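Local coordinates for protein monoglyceride lipase (Saccharomyces cerevisiae, PDB 4ZWN) that hydrolyses monoacylglycerols, preferably monounsaturated ones, to free fatty acids and glycerol, and also takes part in breaking down fatty acid ethyl esters, at residues P52-T57 / H83-G88; H176-Y181 / D271-D276; Y253-F258 / I284-S289. The protein carries 2 engineered substitutions. One frame throughout, in Å; residues are numbered along the deposited sequence.

Contact 1: P52-T57 / H83-G88; sequences PVQNGT and HLSLNG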
loop_
_atom_site.group_PDB
_atom_site.type_symbol
_atom_site.label_atom_id
_atom_site.label_comp_id
_atom_site.label_asym_id
_atom_site.label_seq_id
_atom_site.Cartn_x
_atom_site.Cartn_y
_atom_site.Cartn_z
ATOM N N PRO A 52 9.623 8.226 13.387
ATOM C CA PRO A 52 9.420 9.585 13.904
ATOM C C PRO A 52 9.972 10.666 12.979
ATOM O O PRO A 52 10.850 10.393 12.162
ATOM C CB PRO A 52 10.186 9.565 15.228
ATOM C CG PRO A 52 11.301 8.603 14.982
ATOM C CD PRO A 52 10.763 7.553 14.037
ATOM N N VAL A 53 9.452 11.882 13.112
ATOM C CA VAL A 53 9.975 13.019 12.368
ATOM C C VAL A 53 11.391 13.333 12.835
ATOM O O VAL A 53 11.630 13.506 14.030
ATOM C CB VAL A 53 9.090 14.269 12.537
ATOM C CG1 VAL A 53 9.737 15.470 11.867
ATOM C CG2 VAL A 53 7.697 14.017 11.974
ATOM N N GLN A 54 12.329 13.391 11.895
ATOM C CA GLN A 54 13.726 13.673 12.221
ATOM C C GLN A 54 14.329 14.725 11.297
ATOM O O GLN A 54 15.134 14.397 10.427
ATOM C CB GLN A 54 14.562 12.395 12.144
ATOM C CG GLN A 54 14.043 11.252 12.995
ATOM C CD GLN A 54 14.801 9.961 12.757
ATOM O OE1 GLN A 54 16.026 9.960 12.627
ATOM N NE2 GLN A 54 14.073 8.853 12.691
ATOM N N ASN A 55 13.945 15.957 11.509
ATOM C CA ASN A 55 14.415 17.019 10.675
ATOM C C ASN A 55 14.911 18.203 11.461
ATOM O O ASN A 55 14.909 19.298 10.977
ATOM C CB ASN A 55 13.315 17.453 9.730
ATOM C CG ASN A 55 12.181 18.077 10.449
ATOM O OD1 ASN A 55 12.221 18.218 11.642
ATOM N ND2 ASN A 55 11.171 18.455 9.733
ATOM N N GLY A 56 15.369 18.000 12.670
ATOM C CA GLY A 56 15.955 19.110 13.366
ATOM C C GLY A 56 14.941 19.982 14.057
ATOM O O GLY A 56 15.003 20.113 15.257
ATOM N N THR A 57 14.020 20.586 13.325
ATOM C CA THR A 57 12.898 21.184 13.988
ATOM C C THR A 57 12.361 19.966 14.617
ATOM O O THR A 57 12.779 18.897 14.271
ATOM C CB THR A 57 11.818 21.660 13.034
ATOM O OG1 THR A 57 10.630 20.932 13.296
ATOM C CG2 THR A 57 12.208 21.450 11.614
ATOM N N HIS A 83 12.007 9.775 3.626
ATOM C CA HIS A 83 11.718 11.086 3.048
ATOM C C HIS A 83 10.597 11.800 3.799
ATOM O O HIS A 83 10.639 13.016 3.970
ATOM C CB HIS A 83 11.353 10.960 1.565
ATOM C CG HIS A 83 12.531 10.758 0.664
ATOM N ND1 HIS A 83 13.259 9.587 0.638
ATOM C CD2 HIS A 83 13.106 11.577 -0.248
ATOM C CE1 HIS A 83 14.230 9.693 -0.250
ATOM N NE2 HIS A 83 14.160 10.890 -0.802
ATOM N N LEU A 84 9.596 11.047 4.243
ATOM C CA LEU A 84 8.514 11.628 5.033
ATOM C C LEU A 84 9.040 12.166 6.360
ATOM O O LEU A 84 8.614 13.223 6.824
ATOM C CB LEU A 84 7.407 10.602 5.282
ATOM C CG LEU A 84 6.476 10.284 4.110
ATOM C CD1 LEU A 84 5.534 9.147 4.470
ATOM C CD2 LEU A 84 5.689 11.519 3.699
ATOM N N SER A 85 9.968 11.429 6.964
ATOM C CA SER A 85 10.563 11.824 8.236
ATOM C C SER A 85 11.319 13.142 8.099
ATOM O O SER A 85 11.275 13.989 8.992
ATOM C CB SER A 85 11.500 10.728 8.750
ATOM O OG SER A 85 12.080 11.088 9.992
ATOM N N LEU A 86 12.001 13.309 6.969
ATOM C CA LEU A 86 12.757 14.526 6.689
ATOM C C LEU A 86 11.856 15.732 6.443
ATOM O O LEU A 86 12.287 16.877 6.598
ATOM C CB LEU A 86 13.670 14.319 5.477
ATOM C CG LEU A 86 14.871 13.394 5.674
ATOM C CD1 LEU A 86 15.553 13.121 4.348
ATOM C CD2 LEU A 86 15.851 14.004 6.658
ATOM N N ASN A 87 10.608 15.479 6.058
ATOM C CA ASN A 87 9.698 16.558 5.688
ATOM C C ASN A 87 8.543 16.744 6.663
ATOM O O ASN A 87 7.491 17.270 6.300
ATOM C CB ASN A 87 9.155 16.323 4.282
ATOM C CG ASN A 87 10.225 16.456 3.223
ATOM O OD1 ASN A 87 10.455 17.544 2.691
ATOM N ND2 ASN A 87 10.896 15.352 2.918
ATOM N N GLY A 88 8.747 16.309 7.903
ATOM C CA GLY A 88 7.817 16.600 8.977
ATOM C C GLY A 88 6.602 15.699 9.063
ATOM O O GLY A 88 5.547 16.128 9.532
#
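Pro-52 O accepts a hydrogen bond from Ser-85 OG, which lies 2.6 Å from that carbonyl oxygen and in its plane. Next along the loop, Val-53 spreads its two methyls against the end of the helix and the turn after it: CG1 sits 3.6 Å from Ser-85 O, and CG2 comes within 3.5 Å of Gly-88 C. Gln-54 N donates a hydrogen bond to Ser-85 O at 3.1 Å, approaching from above the carbonyl plane; a second, weak bond from the same N goes to Ser-85 OG. With chi1 at -179°, the serine hydroxyl extends away from its own backbone N, which places OG within bonding distance of both Pro-52 O and Gln-54 N. In this alpha/beta hydrolase fold the bonds tie the loop between strands 44-51 and 62-67 to the C-terminal end of helix 78-86, where the chain turns through Gly-88 into strand 89-94. The Gln-54 amide reaches past the serine, its OE1 accepting from Thr-32 N, while Gln-54 O rests 3.9 Å from Leu-86 CD2. At Asn-55, CB comes to 3.3 Å from Leu-86 O.

Contact 2: H176-Y181 / D271-D276; sequences HPHTMY and DDTIND
Thr-273 CA lies over one face of the His-176 imidazole, 3.8 Å from the ring centroid and 20° off the normal, a CH-pi contact made by a backbone carbon. The opposite face is covered by Pro-177 CD, which leaves the ring sandwiched between its own neighbour and the loop carrying Asp-272, the probable acid of the catalytic triad. In the alpha/beta hydrolase fold this acid follows strand 264-269; its OD2 accepts from His-302 ND1, while its OD1 accepts from Ile-274 N in an Asx turn and from Asn-275 N, completing an Asx motif. Asn-275 ND2 forms a hydrogen bond with OG of Ser-144, the probable nucleophile.

His-176 is the N-cap of helix 177-182. Its CG stands anti to the backbone N (chi1 -171°), which swings the ring back so that ND1 accepts from His-178 N at 3.0 Å. The backbone N of His-176 meanwhile gives an almost straight bond to Ile-274 O, also 3.0 Å long, approaching from above the carbonyl plane. With an alanine here, His-178 N would probably lose its capping acceptor and Thr-273 CA the ring it packs on. Farther along, Asp-276 OD2 approaches Pro-177 CD to 3.2 Å, the two side chains meeting at about a right angle, whereas OD1 of this aspartate caps helix 277-286 at Lys-278 N. The first turn of helix 177-182 adds a last tie to the loop: Thr-179 OG1 donates to Thr-273 O over 2.8 Å, in the carbonyl plane and on a lone pair.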
loop_
_atom_site.group_PDB
_atom_site.type_symbol
_atom_site.label_atom_id
_atom_site.label_comp_id
_atom_site.label_asym_id
_atom_site.label_seq_id
_atom_site.Cartn_x
_atom_site.Cartn_y
_atom_site.Cartn_z
ATOM N N HIS A 176 -3.420 -5.428 -15.277
ATOM C CA HIS A 176 -3.096 -5.041 -16.642
ATOM C C HIS A 176 -3.070 -6.284 -17.526
ATOM O O HIS A 176 -2.616 -7.340 -17.084
ATOM C CB HIS A 176 -1.746 -4.320 -16.672
ATOM C CG HIS A 176 -1.417 -3.686 -17.988
ATOM N ND1 HIS A 176 -0.933 -4.404 -19.060
ATOM C CD2 HIS A 176 -1.488 -2.397 -18.398
ATOM C CE1 HIS A 176 -0.726 -3.586 -20.077
ATOM N NE2 HIS A 176 -1.056 -2.362 -19.702
ATOM N N PRO A 177 -3.564 -6.166 -18.773
ATOM C CA PRO A 177 -3.624 -7.288 -19.720
ATOM C C PRO A 177 -2.305 -8.051 -19.848
ATOM O O PRO A 177 -2.311 -9.271 -20.000
ATOM C CB PRO A 177 -3.983 -6.606 -21.041
ATOM C CG PRO A 177 -4.780 -5.423 -20.631
ATOM C CD PRO A 177 -4.166 -4.945 -19.340
ATOM N N HIS A 178 -1.191 -7.332 -19.776
ATOM C CA HIS A 178 0.127 -7.947 -19.857
ATOM C C HIS A 178 0.335 -8.971 -18.746
ATOM O O HIS A 178 0.911 -10.035 -18.969
ATOM C CB HIS A 178 1.211 -6.876 -19.791
ATOM C CG HIS A 178 2.601 -7.419 -19.843
ATOM N ND1 HIS A 178 3.295 -7.804 -18.715
ATOM C CD2 HIS A 178 3.435 -7.637 -20.889
ATOM C CE1 HIS A 178 4.492 -8.238 -19.064
ATOM N NE2 HIS A 178 4.603 -8.146 -20.375
ATOM N N THR A 179 -0.142 -8.645 -17.549
ATOM C CA THR A 179 -0.022 -9.549 -16.410
ATOM C C THR A 179 -1.003 -10.720 -16.518
ATOM O O THR A 179 -0.654 -11.860 -16.212
ATOM C CB THR A 179 -0.244 -8.800 -15.077
ATOM O OG1 THR A 179 0.832 -7.877 -14.868
ATOM C CG2 THR A 179 -0.291 -9.776 -13.905
ATOM N N MET A 180 -2.224 -10.442 -16.966
ATOM C CA MET A 180 -3.234 -11.490 -17.087
ATOM C C MET A 180 -2.873 -12.504 -18.174
ATOM O O MET A 180 -3.136 -13.697 -18.026
ATOM C CB MET A 180 -4.607 -10.882 -17.368
ATOM C CG MET A 180 -5.038 -9.854 -16.334
ATOM S SD MET A 180 -6.720 -9.249 -16.576
ATOM C CE MET A 180 -7.656 -10.690 -16.075
ATOM N N TYR A 181 -2.264 -12.029 -19.257
ATOM C CA TYR A 181 -1.825 -12.905 -20.342
ATOM C C TYR A 181 -0.618 -13.766 -19.959
ATOM O O TYR A 181 -0.564 -14.946 -20.297
ATOM C CB TYR A 181 -1.488 -12.083 -21.590
ATOM C CG TYR A 181 -2.661 -11.843 -22.518
ATOM C CD1 TYR A 181 -3.717 -11.023 -22.141
ATOM C CD2 TYR A 181 -2.706 -12.427 -23.778
ATOM C CE1 TYR A 181 -4.787 -10.798 -22.987
ATOM C CE2 TYR A 181 -3.771 -12.207 -24.629
ATOM C CZ TYR A 181 -4.808 -11.391 -24.228
ATOM O OH TYR A 181 -5.871 -11.164 -25.069
ATOM N N ASP A 271 3.402 3.583 -17.246
ATOM C CA ASP A 271 3.889 2.360 -17.879
ATOM C C ASP A 271 3.698 1.131 -16.996
ATOM O O ASP A 271 4.322 0.092 -17.226
ATOM C CB ASP A 271 5.365 2.506 -18.247
ATOM C CG ASP A 271 5.606 3.619 -19.240
ATOM O OD1 ASP A 271 4.640 4.024 -19.922
ATOM O OD2 ASP A 271 6.761 4.087 -19.343
ATOM N N ASP A 272 2.840 1.253 -15.990
ATOM C CA ASP A 272 2.535 0.135 -15.107
ATOM C C ASP A 272 1.839 -0.977 -15.892
ATOM O O ASP A 272 0.726 -0.800 -16.386
ATOM C CB ASP A 272 1.661 0.601 -13.939
ATOM C CG ASP A 272 1.549 -0.434 -12.830
ATOM O OD1 ASP A 272 1.780 -1.634 -13.088
ATOM O OD2 ASP A 272 1.216 -0.042 -11.693
ATOM N N THR A 273 2.505 -2.120 -16.008
ATOM C CA THR A 273 1.942 -3.255 -16.731
ATOM C C THR A 273 1.557 -4.372 -15.771
ATOM O O THR A 273 1.289 -5.498 -16.187
ATOM C CB THR A 273 2.920 -3.800 -17.781
ATOM O OG1 THR A 273 4.180 -4.086 -17.158
ATOM C CG2 THR A 273 3.126 -2.780 -18.892
ATOM N N ILE A 274 1.533 -4.049 -14.482
ATOM C CA ILE A 274 1.076 -4.984 -13.462
ATOM C C ILE A 274 -0.368 -4.661 -13.090
ATOM O O ILE A 274 -1.261 -5.488 -13.263
ATOM C CB ILE A 274 1.978 -4.944 -12.214
ATOM C CG1 ILE A 274 3.398 -5.381 -12.586
ATOM C CG2 ILE A 274 1.418 -5.837 -11.115
ATOM C CD1 ILE A 274 4.362 -5.411 -11.421
ATOM N N ASN A 275 -0.592 -3.450 -12.586
ATOM C CA ASN A 275 -1.944 -2.960 -12.338
ATOM C C ASN A 275 -2.335 -1.916 -13.379
ATOM O O ASN A 275 -1.644 -0.913 -13.549
ATOM C CB ASN A 275 -2.063 -2.370 -10.930
ATOM C CG ASN A 275 -1.873 -3.409 -9.843
ATOM O OD1 ASN A 275 -1.953 -4.611 -10.097
ATOM N ND2 ASN A 275 -1.626 -2.951 -8.620
ATOM N N ASP A 276 -3.442 -2.153 -14.074
ATOM C CA ASP A 276 -3.864 -1.271 -15.156
ATOM C C ASP A 276 -4.246 0.116 -14.652
ATOM O O ASP A 276 -5.052 0.250 -13.727
ATOM C CB ASP A 276 -5.040 -1.887 -15.915
ATOM C CG ASP A 276 -5.148 -1.376 -17.340
ATOM O OD1 ASP A 276 -4.982 -0.160 -17.563
ATOM O OD2 ASP A 276 -5.393 -2.199 -18.246
#

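Contact 3: Y253-F258 / I284-S289; sequences YIQKNF and IRDCPS. Engineered in segment 284-289: Arg-285 (natural residue Gln).
Ser-289 OG is held twice, by a hydrogen bond to Lys-262 O and weakly by Asp-291 N, while its CB touches Phe-258 CE2 at 3.7 Å. Asp-286 O, at the end of helix 277-286, is touched by carbons of helix 253-257, Gln-255 CG at 3.4 Å and Ile-254 CG2 at 3.9 Å. Gln-255 is bent at chi2 (89°), which folds its amide back alongside this carbonyl; its OE1 is taken by Asn-249 ND2. Ile-254 sends CD1 across Asp-286 CB, the side chains crossing at about a right angle, while the carboxylate is engaged through OD2 in a salt bridge to Lys-282.

Just beyond both helices lies the aromatic part of the contact. The Phe-258 ring receives Cys-287 SG squarely on one face, 3.6 Å from the centroid and 11° off the normal, in a sulfur-aromatic contact. Pro-288 wedges in beside it, CG touching Phe-258 CB at 3.7 Å and CD facing Ile-254 O. Two short segments, each leaving its helix, thus meet just before strands 264-269 and 292-297 of the alpha/beta hydrolase sheet, and Val-264 is touched by Phe-258, Cys-287 and Ser-289. Since no hydrogen bond joins the two segments, their association rests on shape and dispersion, with the sulfur-aromatic contact at its buried end, while the polar ends of Gln-255, Asp-286 and Ser-289 are engaged by neighbours outside the pair.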
loop_
_atom_site.group_PDB
_atom_site.type_symbol
_atom_site.label_atom_id
_atom_site.label_comp_id
_atom_site.label_asym_id
_atom_site.label_seq_id
_atom_site.Cartn_x
_atom_site.Cartn_y
_atom_site.Cartn_z
ATOM N N TYR A 253 -21.736 1.648 -5.647
ATOM C CA TYR A 253 -21.155 1.353 -4.347
ATOM C C TYR A 253 -20.242 2.478 -3.872
ATOM O O TYR A 253 -20.276 2.871 -2.706
ATOM C CB TYR A 253 -20.377 0.041 -4.396
ATOM C CG TYR A 253 -19.653 -0.269 -3.112
ATOM C CD1 TYR A 253 -20.326 -0.817 -2.029
ATOM C CD2 TYR A 253 -18.294 -0.015 -2.978
ATOM C CE1 TYR A 253 -19.668 -1.101 -0.848
ATOM C CE2 TYR A 253 -17.624 -0.298 -1.802
ATOM C CZ TYR A 253 -18.317 -0.840 -0.740
ATOM O OH TYR A 253 -17.655 -1.123 0.432
ATOM N N ILE A 254 -19.429 2.993 -4.788
ATOM C CA ILE A 254 -18.468 4.029 -4.448
ATOM C C ILE A 254 -19.168 5.330 -4.069
ATOM O O ILE A 254 -18.881 5.908 -3.021
ATOM C CB ILE A 254 -17.488 4.282 -5.610
ATOM C CG1 ILE A 254 -16.726 2.992 -5.934
ATOM C CG2 ILE A 254 -16.527 5.409 -5.260
ATOM C CD1 ILE A 254 -15.734 3.121 -7.063
ATOM N N GLN A 255 -20.097 5.778 -4.912
ATOM C CA GLN A 255 -20.818 7.024 -4.663
ATOM C C GLN A 255 -21.566 7.007 -3.332
ATOM O O GLN A 255 -21.668 8.028 -2.658
ATOM C CB GLN A 255 -21.809 7.314 -5.795
ATOM C CG GLN A 255 -21.174 7.648 -7.132
ATOM C CD GLN A 255 -20.908 6.422 -7.976
ATOM O OE1 GLN A 255 -20.823 5.305 -7.463
ATOM N NE2 GLN A 255 -20.778 6.622 -9.283
ATOM N N LYS A 256 -22.082 5.842 -2.956
ATOM C CA LYS A 256 -22.923 5.728 -1.768
ATOM C C LYS A 256 -22.135 5.577 -0.471
ATOM O O LYS A 256 -22.570 6.050 0.577
ATOM C CB LYS A 256 -23.882 4.543 -1.912
ATOM C CG LYS A 256 -24.948 4.719 -2.980
ATOM C CD LYS A 256 -25.834 3.485 -3.062
ATOM C CE LYS A 256 -26.817 3.578 -4.216
ATOM N NZ LYS A 256 -27.669 2.362 -4.294
ATOM N N ASN A 257 -20.981 4.922 -0.533
ATOM C CA ASN A 257 -20.276 4.546 0.690
ATOM C C ASN A 257 -18.963 5.286 0.940
ATOM O O ASN A 257 -18.440 5.260 2.056
ATOM C CB ASN A 257 -20.014 3.040 0.684
ATOM C CG ASN A 257 -21.292 2.232 0.655
ATOM O OD1 ASN A 257 -21.886 1.955 1.697
ATOM N ND2 ASN A 257 -21.728 1.853 -0.541
ATOM N N PHE A 258 -18.427 5.938 -0.085
ATOM C CA PHE A 258 -17.180 6.678 0.074
ATOM C C PHE A 258 -17.352 7.786 1.109
ATOM O O PHE A 258 -18.314 8.552 1.045
ATOM C CB PHE A 258 -16.719 7.269 -1.258
ATOM C CG PHE A 258 -15.320 7.807 -1.226
ATOM C CD1 PHE A 258 -14.241 6.987 -1.518
ATOM C CD2 PHE A 258 -15.081 9.131 -0.896
ATOM C CE1 PHE A 258 -12.951 7.478 -1.483
ATOM C CE2 PHE A 258 -13.794 9.627 -0.856
ATOM C CZ PHE A 258 -12.727 8.801 -1.150
ATOM N N ILE A 284 -11.422 7.403 -9.877
ATOM C CA ILE A 284 -11.497 8.847 -9.669
ATOM C C ILE A 284 -12.778 9.419 -10.280
ATOM O O ILE A 284 -13.427 10.278 -9.685
ATOM C CB ILE A 284 -10.266 9.562 -10.260
ATOM C CG1 ILE A 284 -9.003 9.099 -9.539
ATOM C CG2 ILE A 284 -10.396 11.071 -10.122
ATOM C CD1 ILE A 284 -9.039 9.353 -8.042
ATOM N N ARG A 285 -13.142 8.925 -11.459
ATOM C CA ARG A 285 -14.403 9.288 -12.095
ATOM C C ARG A 285 -15.612 8.979 -11.215
ATOM O O ARG A 285 -16.518 9.803 -11.082
ATOM C CB ARG A 285 -14.555 8.562 -13.427
ATOM C CG ARG A 285 -13.892 9.240 -14.595
ATOM C CD ARG A 285 -14.214 8.491 -15.872
ATOM N NE ARG A 285 -13.858 9.262 -17.056
ATOM C CZ ARG A 285 -14.724 9.970 -17.773
ATOM N NH1 ARG A 285 -16.005 9.999 -17.433
ATOM N NH2 ARG A 285 -14.308 10.646 -18.838
ATOM N N ASP A 286 -15.624 7.786 -10.622
ATOM C CA ASP A 286 -16.765 7.338 -9.826
ATOM C C ASP A 286 -16.784 7.943 -8.421
ATOM O O ASP A 286 -17.838 8.012 -7.788
ATOM C CB ASP A 286 -16.779 5.808 -9.716
ATOM C CG ASP A 286 -16.968 5.121 -11.058
ATOM O OD1 ASP A 286 -17.480 5.764 -12.000
ATOM O OD2 ASP A 286 -16.609 3.928 -11.165
ATOM N N CYS A 287 -15.623 8.369 -7.934
ATOM C CA CYS A 287 -15.512 8.893 -6.572
ATOM C C CYS A 287 -16.317 10.177 -6.402
ATOM O O CYS A 287 -16.169 11.113 -7.184
ATOM C CB CYS A 287 -14.047 9.142 -6.209
ATOM S SG CYS A 287 -13.768 9.656 -4.494
ATOM N N PRO A 288 -17.177 10.220 -5.372
ATOM C CA PRO A 288 -18.094 11.340 -5.133
ATOM C C PRO A 288 -17.441 12.530 -4.436
ATOM O O PRO A 288 -18.034 13.608 -4.395
ATOM C CB PRO A 288 -19.165 10.718 -4.235
ATOM C CG PRO A 288 -18.416 9.691 -3.455
ATOM C CD PRO A 288 -17.374 9.132 -4.396
ATOM N N SER A 289 -16.241 12.334 -3.899
ATOM C CA SER A 289 -15.554 13.381 -3.147
ATOM C C SER A 289 -15.249 14.607 -3.998
ATOM O O SER A 289 -14.975 14.491 -5.193
ATOM C CB SER A 289 -14.255 12.843 -2.548
ATOM O OG SER A 289 -13.543 13.877 -1.892
#

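How the contacts relate
All three contacts are partly buried and sit toward the periphery, their centres 18 to 21 Å from the centre of the chain. Contacts 2 and 3 share helix 277-286: the loop of contact 2 leads into its start and contact 3 takes up its end, with nearest atoms about 10 Å apart and segments that alternate along the sequence. Contact 1 lies about 19 Å from either by nearest atoms, on the opposite side of the chain's centre from contact 2. Hydrogen bonds join the segments of contacts 1 and 2, whereas contact 3 relies on apolar and sulfur-aromatic packing. Only contact 2 includes a residue of the probable catalytic triad; the others lie away from the active site.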